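Local coordinates for proteasome protein (Corynebacterium glutamicum ATCC 13032, PDB 2P90), which is of unknown function but belongs to the PAC2 family and may act in proteasome-related protein assembly, at the interface of chains A and B. Sequence-based numbering; all coordinates share one arbitrary frame. Chains: chain A/B, Hypothetical protein Cgl1923.

Contact 1: the interface of chains A and B. Residues chain A 75-77, 79; chain B 172-175.
B:Arg172 lies across A:Val77 and A:Glu79 where two short strands of this PAC2-family protein meet edge to edge. Strand 76-78 of chain A pairs antiparallel with strand 173-175 of chain B, so the two chains form a small stretch of sheet between them. A:Val76 pairs with B:Val175 and A:Val77 with B:Thr174. A:Val76 N donates to B:Val175 O at 3.0 Å, and B:Val175 N donates back to A:Val76 O at 2.8 Å. B:Arg172 buries most surface here, 57 Å². Its CG stands anti to the backbone N (chi1 174°), and the chain stays extended as far as NE. It therefore reaches over the flank of A:Val77. The CG1 methyl of A:Val77 sits on one face of the guanidinium, toward its rim, 3.9 Å from B:Arg172 CZ. B:Arg172 NE meets the carboxylate oxygen OE2 of A:Glu79 at 3.3 Å in a salt bridge. The hydrogen bond in this pair is weak and bent. The two flat groups stand steeply to each other, with planes 78° apart. Nearer the backbone, A:Glu79 CB packs 3.5 Å from B:Arg172 CA, so the aliphatic parts of the pair also touch. B:Thr174 lies alongside A:Val77, the two side chains pointing the same way. Methyl CG2 of B:Thr174 meets CG2 of A:Val77 at 3.6 Å. On its other flank, B:Thr174 CB is 3.9 Å from A:Val75 CG1.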
ATOM      1  N   VAL A  75      -5.560   1.009  15.372  1.00 46.68           N
ATOM      2  CA  VAL A  75      -6.013   2.105  16.209  1.00 47.48           C
ATOM      3  C   VAL A  75      -5.325   2.138  17.578  1.00 47.11           C
ATOM      4  O   VAL A  75      -5.124   1.105  18.243  1.00 46.16           O
ATOM      5  CB  VAL A  75      -7.539   2.028  16.377  1.00 47.90           C
ATOM      6  CG1 VAL A  75      -7.981   2.902  17.497  1.00 51.40           C
ATOM      7  CG2 VAL A  75      -8.222   2.485  15.080  1.00 49.81           C
ATOM      8  N   VAL A  76      -4.929   3.353  17.937  1.00 47.18           N
ATOM      9  CA  VAL A  76      -4.283   3.660  19.190  1.00 47.63           C
ATOM     10  C   VAL A  76      -5.247   4.534  20.030  1.00 48.86           C
ATOM     11  O   VAL A  76      -5.883   5.507  19.520  1.00 47.66           O
ATOM     12  CB  VAL A  76      -2.967   4.441  18.930  1.00 47.62           C
ATOM     13  CG1 VAL A  76      -2.370   4.989  20.234  1.00 46.00           C
ATOM     14  CG2 VAL A  76      -1.967   3.605  18.154  1.00 45.43           C
ATOM     15  N   VAL A  77      -5.342   4.184  21.310  1.00 50.38           N
ATOM     16  CA  VAL A  77      -6.063   5.007  22.295  1.00 51.85           C
ATOM     17  C   VAL A  77      -5.093   5.820  23.170  1.00 52.91           C
ATOM     18  O   VAL A  77      -4.258   5.270  23.898  1.00 53.47           O
ATOM     19  CB  VAL A  77      -7.011   4.154  23.186  1.00 51.98           C
ATOM     20  CG1 VAL A  77      -7.679   5.024  24.294  1.00 51.81           C
ATOM     21  CG2 VAL A  77      -8.064   3.429  22.340  1.00 51.23           C
ATOM     22  N   GLU A  79      -5.295   8.363  26.315  1.00 60.53           N
ATOM     23  CA  GLU A  79      -6.039   9.095  27.352  1.00 62.80           C
ATOM     24  C   GLU A  79      -5.262   9.310  28.642  1.00 62.93           C
ATOM     25  O   GLU A  79      -4.403   8.485  29.009  1.00 62.86           O
ATOM     26  CB  GLU A  79      -7.401   8.470  27.619  1.00 62.51           C
ATOM     27  CG  GLU A  79      -7.417   7.239  28.488  1.00 64.83           C
ATOM     28  CD  GLU A  79      -8.827   6.641  28.560  1.00 65.93           C
ATOM     29  OE1 GLU A  79      -9.723   7.319  29.142  1.00 67.54           O
ATOM     30  OE2 GLU A  79      -9.027   5.515  28.013  1.00 68.16           O
TER
ATOM     31  N   ARG B 172      -9.782  11.625  26.280  1.00 73.15           N
ATOM     32  CA  ARG B 172      -9.618  10.339  25.600  1.00 70.73           C
ATOM     33  C   ARG B 172      -9.819  10.443  24.092  1.00 69.09           C
ATOM     34  O   ARG B 172     -10.881  10.894  23.634  1.00 68.46           O
ATOM     35  CB  ARG B 172     -10.600   9.310  26.141  1.00 71.08           C
ATOM     36  CG  ARG B 172     -10.580   8.013  25.369  1.00 70.59           C
ATOM     37  CD  ARG B 172     -11.699   7.107  25.780  1.00 71.33           C
ATOM     38  NE  ARG B 172     -11.327   5.703  25.613  1.00 71.79           N
ATOM     39  CZ  ARG B 172     -11.526   4.994  24.503  1.00 71.62           C
ATOM     40  NH1 ARG B 172     -12.098   5.553  23.433  1.00 71.01           N
ATOM     41  NH2 ARG B 172     -11.150   3.721  24.465  1.00 71.10           N
ATOM     42  N   MET B 173      -8.818  10.009  23.326  1.00 66.40           N
ATOM     43  CA  MET B 173      -8.991   9.945  21.867  1.00 65.06           C
ATOM     44  C   MET B 173      -8.415   8.697  21.191  1.00 62.41           C
ATOM     45  O   MET B 173      -7.466   8.060  21.680  1.00 60.99           O
ATOM     46  CB  MET B 173      -8.525  11.238  21.185  1.00 64.93           C
ATOM     47  CG  MET B 173      -7.029  11.411  21.154  1.00 65.32           C
ATOM     48  SD  MET B 173      -6.579  13.084  20.675  1.00 67.84           S
ATOM     49  CE  MET B 173      -6.092  13.779  22.255  1.00 65.30           C
ATOM     50  N   THR B 174      -9.036   8.330  20.077  1.00 60.42           N
ATOM     51  CA  THR B 174      -8.543   7.203  19.280  1.00 58.75           C
ATOM     52  C   THR B 174      -7.980   7.756  17.967  1.00 56.54           C
ATOM     53  O   THR B 174      -8.683   8.460  17.223  1.00 56.22           O
ATOM     54  CB  THR B 174      -9.630   6.127  19.018  1.00 59.19           C
ATOM     55  OG1 THR B 174     -10.709   6.738  18.305  1.00 60.30           O
ATOM     56  CG2 THR B 174     -10.164   5.530  20.336  1.00 58.22           C
ATOM     57  N   VAL B 175      -6.703   7.465  17.719  1.00 53.71           N
ATOM     58  CA  VAL B 175      -6.024   7.906  16.486  1.00 50.88           C
ATOM     59  C   VAL B 175      -5.590   6.706  15.601  1.00 48.79           C
ATOM     60  O   VAL B 175      -5.500   5.585  16.087  1.00 47.52           O
ATOM     61  CB  VAL B 175      -4.837   8.891  16.785  1.00 50.82           C
ATOM     62  CG1 VAL B 175      -5.322  10.116  17.577  1.00 50.49           C
ATOM     63  CG2 VAL B 175      -3.685   8.206  17.517  1.00 50.26           C
TER

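Contact 2: the interface of chains A and B. Residues chain A 82-83; chain B 157-158, 188.
A:Glu82 and B:Lys188 cross at an angle, and their contact is mainly aliphatic. A:Glu82 buries more surface than any other residue of this patch, 62 Å². It sits just ahead of strand 83-86 and lies between the end of strand 153-157 and helix 179-189 of chain B. In the apolar group, A:Glu82 CG touches B:Lys188 CD at 3.9 Å. The glutamate chain bends at its second torsion (chi2 90°), which turns the carboxylate toward B:Gly157. A:Glu82 OE2 rests 3.5 Å from B:Lys188 CD and 3.7 Å from B:Asn158 CB, a contact with carbon and not with a polar hydrogen.

The polar contacts are poor. A:Glu82 OE1 comes to 3.1 Å from the backbone O of B:Gly157. Both are normally acceptors, so this pair reads as a clash, and the placement of the carboxylate is doubtful. B:Lys188 bends at its last two torsions and carries its terminal amine toward the backbone of A:Val83, with B:Lys188 NZ 3.5 Å from A:Val83 O. This is a near approach and not a judged bond.

The electrostatic group is long-range. B:Lys188 NZ is 5.5 Å from A:Glu82 OE2, too far for a salt bridge, though the opposite charges may attract mildly. The patch fits the start of strand 83-86 against the partner subunit, and appears to add shape matching more than bonding to the assembly.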
ATOM      1  N   GLU A  82      -1.521   9.791  27.923  1.00 63.39           N
ATOM      2  CA  GLU A  82      -0.689   8.605  27.860  1.00 63.07           C
ATOM      3  C   GLU A  82      -1.181   7.688  26.738  1.00 61.86           C
ATOM      4  O   GLU A  82      -2.379   7.656  26.417  1.00 61.62           O
ATOM      5  CB  GLU A  82      -0.753   7.875  29.196  1.00 63.64           C
ATOM      6  CG  GLU A  82       0.405   6.918  29.463  1.00 67.27           C
ATOM      7  CD  GLU A  82       1.593   7.576  30.177  1.00 71.47           C
ATOM      8  OE1 GLU A  82       1.375   8.481  31.029  1.00 73.26           O
ATOM      9  OE2 GLU A  82       2.746   7.165  29.904  1.00 71.84           O
ATOM     10  N   VAL A  83      -0.264   6.943  26.133  1.00 60.63           N
ATOM     11  CA  VAL A  83      -0.683   5.908  25.189  1.00 59.35           C
ATOM     12  C   VAL A  83      -1.149   4.714  26.025  1.00 58.64           C
ATOM     13  O   VAL A  83      -0.349   4.092  26.728  1.00 58.34           O
ATOM     14  CB  VAL A  83       0.445   5.488  24.170  1.00 58.95           C
ATOM     15  CG1 VAL A  83      -0.085   4.427  23.249  1.00 59.15           C
ATOM     16  CG2 VAL A  83       0.950   6.676  23.359  1.00 56.57           C
TER
ATOM     17  N   GLY B 157       2.700  11.083  27.175  1.00 48.19           N
ATOM     18  CA  GLY B 157       3.826  10.297  27.641  1.00 49.48           C
ATOM     19  C   GLY B 157       4.030  10.416  29.153  1.00 50.94           C
ATOM     20  O   GLY B 157       3.113  10.814  29.884  1.00 50.44           O
ATOM     21  N   ASN B 158       5.235  10.061  29.608  1.00 51.93           N
ATOM     22  CA  ASN B 158       5.555   9.983  31.025  1.00 53.32           C
ATOM     23  C   ASN B 158       6.731  10.900  31.409  1.00 54.46           C
ATOM     24  O   ASN B 158       7.223  10.840  32.535  1.00 55.00           O
ATOM     25  CB  ASN B 158       5.814   8.516  31.440  1.00 52.68           C
ATOM     26  CG  ASN B 158       7.074   7.920  30.793  1.00 52.31           C
ATOM     27  OD1 ASN B 158       7.942   8.651  30.286  1.00 52.17           O
ATOM     28  ND2 ASN B 158       7.182   6.588  30.819  1.00 46.85           N
ATOM     29  N   LYS B 188       7.227   2.868  27.223  1.00 52.72           N
ATOM     30  CA  LYS B 188       6.414   2.876  28.436  1.00 54.85           C
ATOM     31  C   LYS B 188       6.381   1.494  29.129  1.00 55.51           C
ATOM     32  O   LYS B 188       6.883   1.349  30.257  1.00 56.07           O
ATOM     33  CB  LYS B 188       5.005   3.390  28.142  1.00 54.85           C
ATOM     34  CG  LYS B 188       4.059   3.340  29.333  1.00 58.40           C
ATOM     35  CD  LYS B 188       2.664   3.824  28.933  1.00 64.03           C
ATOM     36  CE  LYS B 188       1.841   2.695  28.281  1.00 67.58           C
ATOM     37  NZ  LYS B 188       0.866   2.028  29.237  1.00 69.19           N
TER

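Contact 3: the interface of chains A and B. Residues chain A 69-70, 73; chain B 35, 111, 116, 177-179.
A:Arg73 meets B:Gly177 and B:Glu111 with its guanidinium held at its edge and on a face, which makes this the dense part of the contact. A:Arg73 NE donates to the backbone O of B:Gly177 at 2.8 Å, nearly straight (170° at H). NH2 reaches the same oxygen from the side, in the carbonyl plane on a lone pair. The end of the group, NH1 and NH2, faces the carboxylate of B:Glu111 on its syn side. A:Arg73 NH1 to B:Glu111 OE1 is 2.9 Å. The spacing of NH2 and OE2 is too short to be exact, so the detail of this salt bridge is doubtful. The chain bends at its second and third torsions (chi3 74°) to turn the guanidinium this way. B:Tyr35 CD1 covers the centre of one guanidinium face, 3.4 Å from A:Arg73 CZ. B:Ala179 N positions the carboxylate by donating to B:Glu111 OE2 at 3.0 Å. B:Glu111 OE1 accepts from A:Arg73 NH1 and NH2 and, at 3.1 Å, from A:Arg70 NE on its anti side, tilted out of the carboxylate plane.

A:Tyr69 stacks on the five-membered ring of B:Trp116, with planes 15° apart. Its CB lies over the indole face.

The looser side is the aliphatic chain of A:Arg70, whose CG stands 4.0 Å from B:Trp116 CZ2; the residue hides 9 Å² here. The backbone bond from B:Gly177 N to A:Arg73 O is weak too. The site fits helix 69-72 of chain A and the turn after it against the starts of helices 116-129 and 179-189 of chain B.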
ATOM      1  N   TYR A  69       1.589  -2.138   7.713  1.00 37.86           N
ATOM      2  CA  TYR A  69       1.012  -1.385   8.817  1.00 37.49           C
ATOM      3  C   TYR A  69       0.587   0.041   8.463  1.00 37.07           C
ATOM      4  O   TYR A  69      -0.416   0.513   8.965  1.00 36.59           O
ATOM      5  CB  TYR A  69       1.996  -1.343   9.969  1.00 37.55           C
ATOM      6  CG  TYR A  69       2.219  -2.644  10.713  1.00 36.09           C
ATOM      7  CD1 TYR A  69       1.428  -2.983  11.813  1.00 34.57           C
ATOM      8  CD2 TYR A  69       3.266  -3.495  10.357  1.00 33.42           C
ATOM      9  CE1 TYR A  69       1.665  -4.177  12.550  1.00 34.48           C
ATOM     10  CE2 TYR A  69       3.488  -4.680  11.051  1.00 35.88           C
ATOM     11  CZ  TYR A  69       2.706  -5.000  12.157  1.00 35.57           C
ATOM     12  OH  TYR A  69       2.961  -6.158  12.843  1.00 38.36           O
ATOM     13  N   ARG A  70       1.341   0.717   7.601  1.00 37.71           N
ATOM     14  CA  ARG A  70       0.959   2.058   7.116  1.00 37.85           C
ATOM     15  C   ARG A  70      -0.310   1.963   6.334  1.00 38.49           C
ATOM     16  O   ARG A  70      -1.041   2.944   6.269  1.00 38.40           O
ATOM     17  CB  ARG A  70       2.057   2.737   6.285  1.00 38.16           C
ATOM     18  CG  ARG A  70       3.186   3.292   7.186  1.00 38.04           C
ATOM     19  CD  ARG A  70       4.277   4.040   6.443  1.00 36.81           C
ATOM     20  NE  ARG A  70       3.830   5.364   6.054  1.00 36.49           N
ATOM     21  CZ  ARG A  70       3.453   5.715   4.822  1.00 37.38           C
ATOM     22  NH1 ARG A  70       3.498   4.845   3.831  1.00 37.25           N
ATOM     23  NH2 ARG A  70       3.030   6.953   4.579  1.00 32.21           N
ATOM     24  N   ARG A  73      -2.830   0.833   9.813  1.00 41.40           N
ATOM     25  CA  ARG A  73      -2.731   1.826  10.925  1.00 41.79           C
ATOM     26  C   ARG A  73      -3.659   1.397  12.098  1.00 42.21           C
ATOM     27  O   ARG A  73      -4.691   2.032  12.353  1.00 40.66           O
ATOM     28  CB  ARG A  73      -2.947   3.309  10.478  1.00 41.37           C
ATOM     29  CG  ARG A  73      -2.297   3.767   9.152  1.00 43.29           C
ATOM     30  CD  ARG A  73      -1.839   5.258   9.038  1.00 40.98           C
ATOM     31  NE  ARG A  73      -0.649   5.314   9.848  1.00 43.21           N
ATOM     32  CZ  ARG A  73       0.585   5.652   9.494  1.00 37.70           C
ATOM     33  NH1 ARG A  73       0.897   6.159   8.318  1.00 32.96           N
ATOM     34  NH2 ARG A  73       1.517   5.519  10.428  1.00 39.15           N
TER
ATOM     35  N   TYR B  35       3.422   9.948   8.553  1.00 39.45           N
ATOM     36  CA  TYR B  35       2.270   9.803   9.427  1.00 39.31           C
ATOM     37  C   TYR B  35       1.573  11.124   9.735  1.00 39.93           C
ATOM     38  O   TYR B  35       0.413  11.322   9.344  1.00 41.17           O
ATOM     39  CB  TYR B  35       2.674   9.087  10.722  1.00 38.58           C
ATOM     40  CG  TYR B  35       1.557   9.025  11.718  1.00 38.51           C
ATOM     41  CD1 TYR B  35       0.323   8.426  11.378  1.00 36.98           C
ATOM     42  CD2 TYR B  35       1.694   9.580  12.983  1.00 35.21           C
ATOM     43  CE1 TYR B  35      -0.724   8.352  12.277  1.00 35.61           C
ATOM     44  CE2 TYR B  35       0.622   9.530  13.906  1.00 35.72           C
ATOM     45  CZ  TYR B  35      -0.570   8.904  13.542  1.00 37.38           C
ATOM     46  OH  TYR B  35      -1.621   8.833  14.436  1.00 39.03           O
ATOM     47  N   GLU B 111       8.798   6.883   8.033  1.00 34.87           N
ATOM     48  CA  GLU B 111       8.095   5.924   8.890  1.00 34.87           C
ATOM     49  C   GLU B 111       8.076   4.581   8.138  1.00 36.19           C
ATOM     50  O   GLU B 111       7.636   4.557   6.998  1.00 36.23           O
ATOM     51  CB  GLU B 111       6.645   6.374   9.144  1.00 34.47           C
ATOM     52  CG  GLU B 111       5.783   5.302   9.788  1.00 33.52           C
ATOM     53  CD  GLU B 111       4.335   5.697  10.002  1.00 35.02           C
ATOM     54  OE1 GLU B 111       3.683   6.231   9.063  1.00 32.37           O
ATOM     55  OE2 GLU B 111       3.839   5.443  11.130  1.00 35.51           O
ATOM     56  N   TRP B 116       6.445  -3.187  12.070  1.00 35.32           N
ATOM     57  CA  TRP B 116       6.422  -2.285  13.224  1.00 35.34           C
ATOM     58  C   TRP B 116       6.903  -2.939  14.561  1.00 35.81           C
ATOM     59  O   TRP B 116       7.581  -2.281  15.339  1.00 35.65           O
ATOM     60  CB  TRP B 116       5.054  -1.644  13.383  1.00 34.29           C
ATOM     61  CG  TRP B 116       4.737  -0.552  12.372  1.00 34.50           C
ATOM     62  CD1 TRP B 116       5.503  -0.144  11.272  1.00 33.78           C
ATOM     63  CD2 TRP B 116       3.563   0.241  12.346  1.00 32.09           C
ATOM     64  NE1 TRP B 116       4.851   0.861  10.586  1.00 32.91           N
ATOM     65  CE2 TRP B 116       3.662   1.114  11.221  1.00 33.20           C
ATOM     66  CE3 TRP B 116       2.418   0.295  13.147  1.00 32.34           C
ATOM     67  CZ2 TRP B 116       2.662   2.036  10.906  1.00 33.43           C
ATOM     68  CZ3 TRP B 116       1.407   1.208  12.813  1.00 32.04           C
ATOM     69  CH2 TRP B 116       1.541   2.056  11.712  1.00 33.70           C
ATOM     70  N   GLY B 177      -3.001   4.247  14.094  1.00 43.06           N
ATOM     71  CA  GLY B 177      -1.719   3.858  14.612  1.00 41.89           C
ATOM     72  C   GLY B 177      -0.549   4.293  13.760  1.00 41.13           C
ATOM     73  O   GLY B 177      -0.689   4.563  12.549  1.00 40.03           O
ATOM     74  N   SER B 178       0.606   4.398  14.417  1.00 40.58           N
ATOM     75  CA  SER B 178       1.838   4.653  13.716  1.00 40.69           C
ATOM     76  C   SER B 178       2.993   3.885  14.341  1.00 40.36           C
ATOM     77  O   SER B 178       2.868   3.318  15.419  1.00 40.41           O
ATOM     78  CB  SER B 178       2.127   6.144  13.649  1.00 41.12           C
ATOM     79  OG  SER B 178       2.717   6.599  14.840  1.00 41.90           O
ATOM     80  N   ALA B 179       4.103   3.827  13.624  1.00 40.39           N
ATOM     81  CA  ALA B 179       5.264   3.132  14.093  1.00 40.36           C
ATOM     82  C   ALA B 179       5.804   3.813  15.328  1.00 40.83           C
ATOM     83  O   ALA B 179       6.243   3.137  16.265  1.00 41.84           O
ATOM     84  CB  ALA B 179       6.330   3.094  12.999  1.00 40.58           C
TER

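Contact 4: the interface of chains A and B. Residues chain A 67-68, 70, 114; chain B 68, 113-114.
An antiparallel bridge between two loop segments, A:Asp68 with B:Leu114, sets this contact just ahead of helix 69-72 of chain A and helix 116-129 of chain B. A:Arg70 forms a salt bridge to B:Asp113, with A:Arg70 NH1 2.7 Å from B:Asp113 OD1. The bond is fairly straight (155° at H). OD1 lies at the edge of the guanidinium, but the two planes stand 76° apart. The oxygen is met on its syn side, and out of the carboxylate plane. The aliphatic part of A:Arg70 follows, with CD 3.7 Å from B:Asp113 CA. On its own chain, B:Asp68 N donates to B:Asp113 OD2 at 2.8 Å from above the carboxylate plane, and may help fix it.

Water 1 joins B:Asp113 OD1, at 2.7 Å, to both carboxylate oxygens of A:Asp68. A:Asp68 also nears its counterpart, with A:Asp68 OD2 3.4 Å from B:Asp68 OD2. Such closeness could raise the proton affinity of one of them. B:Leu114 sends CD2 against A:Asp68 CA at 4.0 Å and A:Leu114 CD1 at 4.1 Å. The meeting of like residues suggests that the site lies near the axis of the deposited trimer, where it may help hold the subunits together.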
ATOM      1  N   ILE A  67       1.476  -8.042   7.292  1.00 35.26           N
ATOM      2  CA  ILE A  67       0.756  -6.781   7.377  1.00 34.96           C
ATOM      3  C   ILE A  67       1.611  -5.612   6.910  1.00 35.44           C
ATOM      4  O   ILE A  67       2.785  -5.485   7.230  1.00 33.75           O
ATOM      5  CB  ILE A  67       0.194  -6.537   8.855  1.00 35.24           C
ATOM      6  CG1 ILE A  67      -0.849  -7.609   9.246  1.00 33.34           C
ATOM      7  CG2 ILE A  67      -0.386  -5.147   9.005  1.00 33.27           C
ATOM      8  CD1 ILE A  67      -2.169  -7.610   8.334  1.00 25.48           C
ATOM      9  N   ASP A  68       1.000  -4.806   6.061  1.00 37.61           N
ATOM     10  CA  ASP A  68       1.516  -3.477   5.700  1.00 38.28           C
ATOM     11  C   ASP A  68       0.845  -2.532   6.686  1.00 38.32           C
ATOM     12  O   ASP A  68      -0.327  -2.187   6.521  1.00 37.65           O
ATOM     13  CB  ASP A  68       1.090  -3.103   4.258  1.00 38.93           C
ATOM     14  CG  ASP A  68       1.662  -1.731   3.791  1.00 40.13           C
ATOM     15  OD1 ASP A  68       1.704  -0.764   4.555  1.00 39.85           O
ATOM     16  OD2 ASP A  68       2.100  -1.631   2.640  1.00 45.76           O
ATOM     17  N   ARG A  70       1.341   0.717   7.601  1.00 37.71           N
ATOM     18  CA  ARG A  70       0.959   2.058   7.116  1.00 37.85           C
ATOM     19  C   ARG A  70      -0.310   1.963   6.334  1.00 38.49           C
ATOM     20  O   ARG A  70      -1.041   2.944   6.269  1.00 38.40           O
ATOM     21  CB  ARG A  70       2.057   2.737   6.285  1.00 38.16           C
ATOM     22  CG  ARG A  70       3.186   3.292   7.186  1.00 38.04           C
ATOM     23  CD  ARG A  70       4.277   4.040   6.443  1.00 36.81           C
ATOM     24  NE  ARG A  70       3.830   5.364   6.054  1.00 36.49           N
ATOM     25  CZ  ARG A  70       3.453   5.715   4.822  1.00 37.38           C
ATOM     26  NH1 ARG A  70       3.498   4.845   3.831  1.00 37.25           N
ATOM     27  NH2 ARG A  70       3.030   6.953   4.579  1.00 32.21           N
ATOM     28  N   LEU A 114       0.438  -9.380   2.839  1.00 36.72           N
ATOM     29  CA  LEU A 114       1.689  -9.946   2.283  1.00 35.99           C
ATOM     30  C   LEU A 114       1.643 -11.452   2.377  1.00 35.67           C
ATOM     31  O   LEU A 114       0.846 -11.990   3.151  1.00 35.26           O
ATOM     32  CB  LEU A 114       2.917  -9.417   3.070  1.00 34.97           C
ATOM     33  CG  LEU A 114       2.930  -7.906   3.363  1.00 34.59           C
ATOM     34  CD1 LEU A 114       4.121  -7.511   4.232  1.00 32.98           C
ATOM     35  CD2 LEU A 114       2.955  -7.080   2.056  1.00 35.44           C
TER
ATOM     36  N   ASP B  68       7.579  -0.281   1.631  1.00 37.27           N
ATOM     37  CA  ASP B  68       6.844  -0.612   0.408  1.00 36.79           C
ATOM     38  C   ASP B  68       7.276   0.409  -0.623  1.00 35.68           C
ATOM     39  O   ASP B  68       6.810   1.529  -0.632  1.00 34.27           O
ATOM     40  CB  ASP B  68       5.316  -0.499   0.631  1.00 37.05           C
ATOM     41  CG  ASP B  68       4.500  -0.887  -0.627  1.00 40.52           C
ATOM     42  OD1 ASP B  68       4.938  -0.611  -1.785  1.00 39.71           O
ATOM     43  OD2 ASP B  68       3.403  -1.467  -0.466  1.00 43.58           O
ATOM     44  N   ASP B 113       6.837   1.195   6.413  1.00 35.85           N
ATOM     45  CA  ASP B 113       5.541   0.617   6.020  1.00 35.82           C
ATOM     46  C   ASP B 113       5.339  -0.750   6.733  1.00 35.96           C
ATOM     47  O   ASP B 113       4.213  -1.139   7.039  1.00 35.99           O
ATOM     48  CB  ASP B 113       5.456   0.380   4.511  1.00 34.72           C
ATOM     49  CG  ASP B 113       5.550   1.626   3.697  1.00 36.45           C
ATOM     50  OD1 ASP B 113       4.523   2.352   3.538  1.00 39.47           O
ATOM     51  OD2 ASP B 113       6.641   1.860   3.126  1.00 38.06           O
ATOM     52  N   LEU B 114       6.450  -1.456   6.998  1.00 35.95           N
ATOM     53  CA  LEU B 114       6.418  -2.857   7.399  1.00 35.26           C
ATOM     54  C   LEU B 114       7.119  -3.111   8.736  1.00 36.59           C
ATOM     55  O   LEU B 114       7.965  -2.311   9.188  1.00 35.07           O
ATOM     56  CB  LEU B 114       7.091  -3.721   6.298  1.00 34.92           C
ATOM     57  CG  LEU B 114       6.786  -3.398   4.805  1.00 33.11           C
ATOM     58  CD1 LEU B 114       7.656  -4.192   3.883  1.00 31.69           C
ATOM     59  CD2 LEU B 114       5.289  -3.577   4.424  1.00 29.99           C
TER
HETATM   60  O   HOH W   1       2.254   1.293   2.593  1.00 37.12           O

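All four contacts belong to one interface between two copies of the protein, which is not an exact two-fold. Contacts 3 and 4 lie nearest each other, about 9 Å between the centres of their C-alpha atoms, and share A:Arg70. By the same measure contact 1 is about 12 Å from contact 2 and 14 Å from contact 3, while contacts 2 and 4 are about 25 Å apart. Chain A contributes a stretch from A:Ile67 to A:Val83, plus A:Leu114. Helix 179-189 of chain B serves contacts 2 and 3. Mostly different surfaces meet, though like residues meet in contact 4. This would suit a trimer closed round a three-fold axis, whose biological role is inferred.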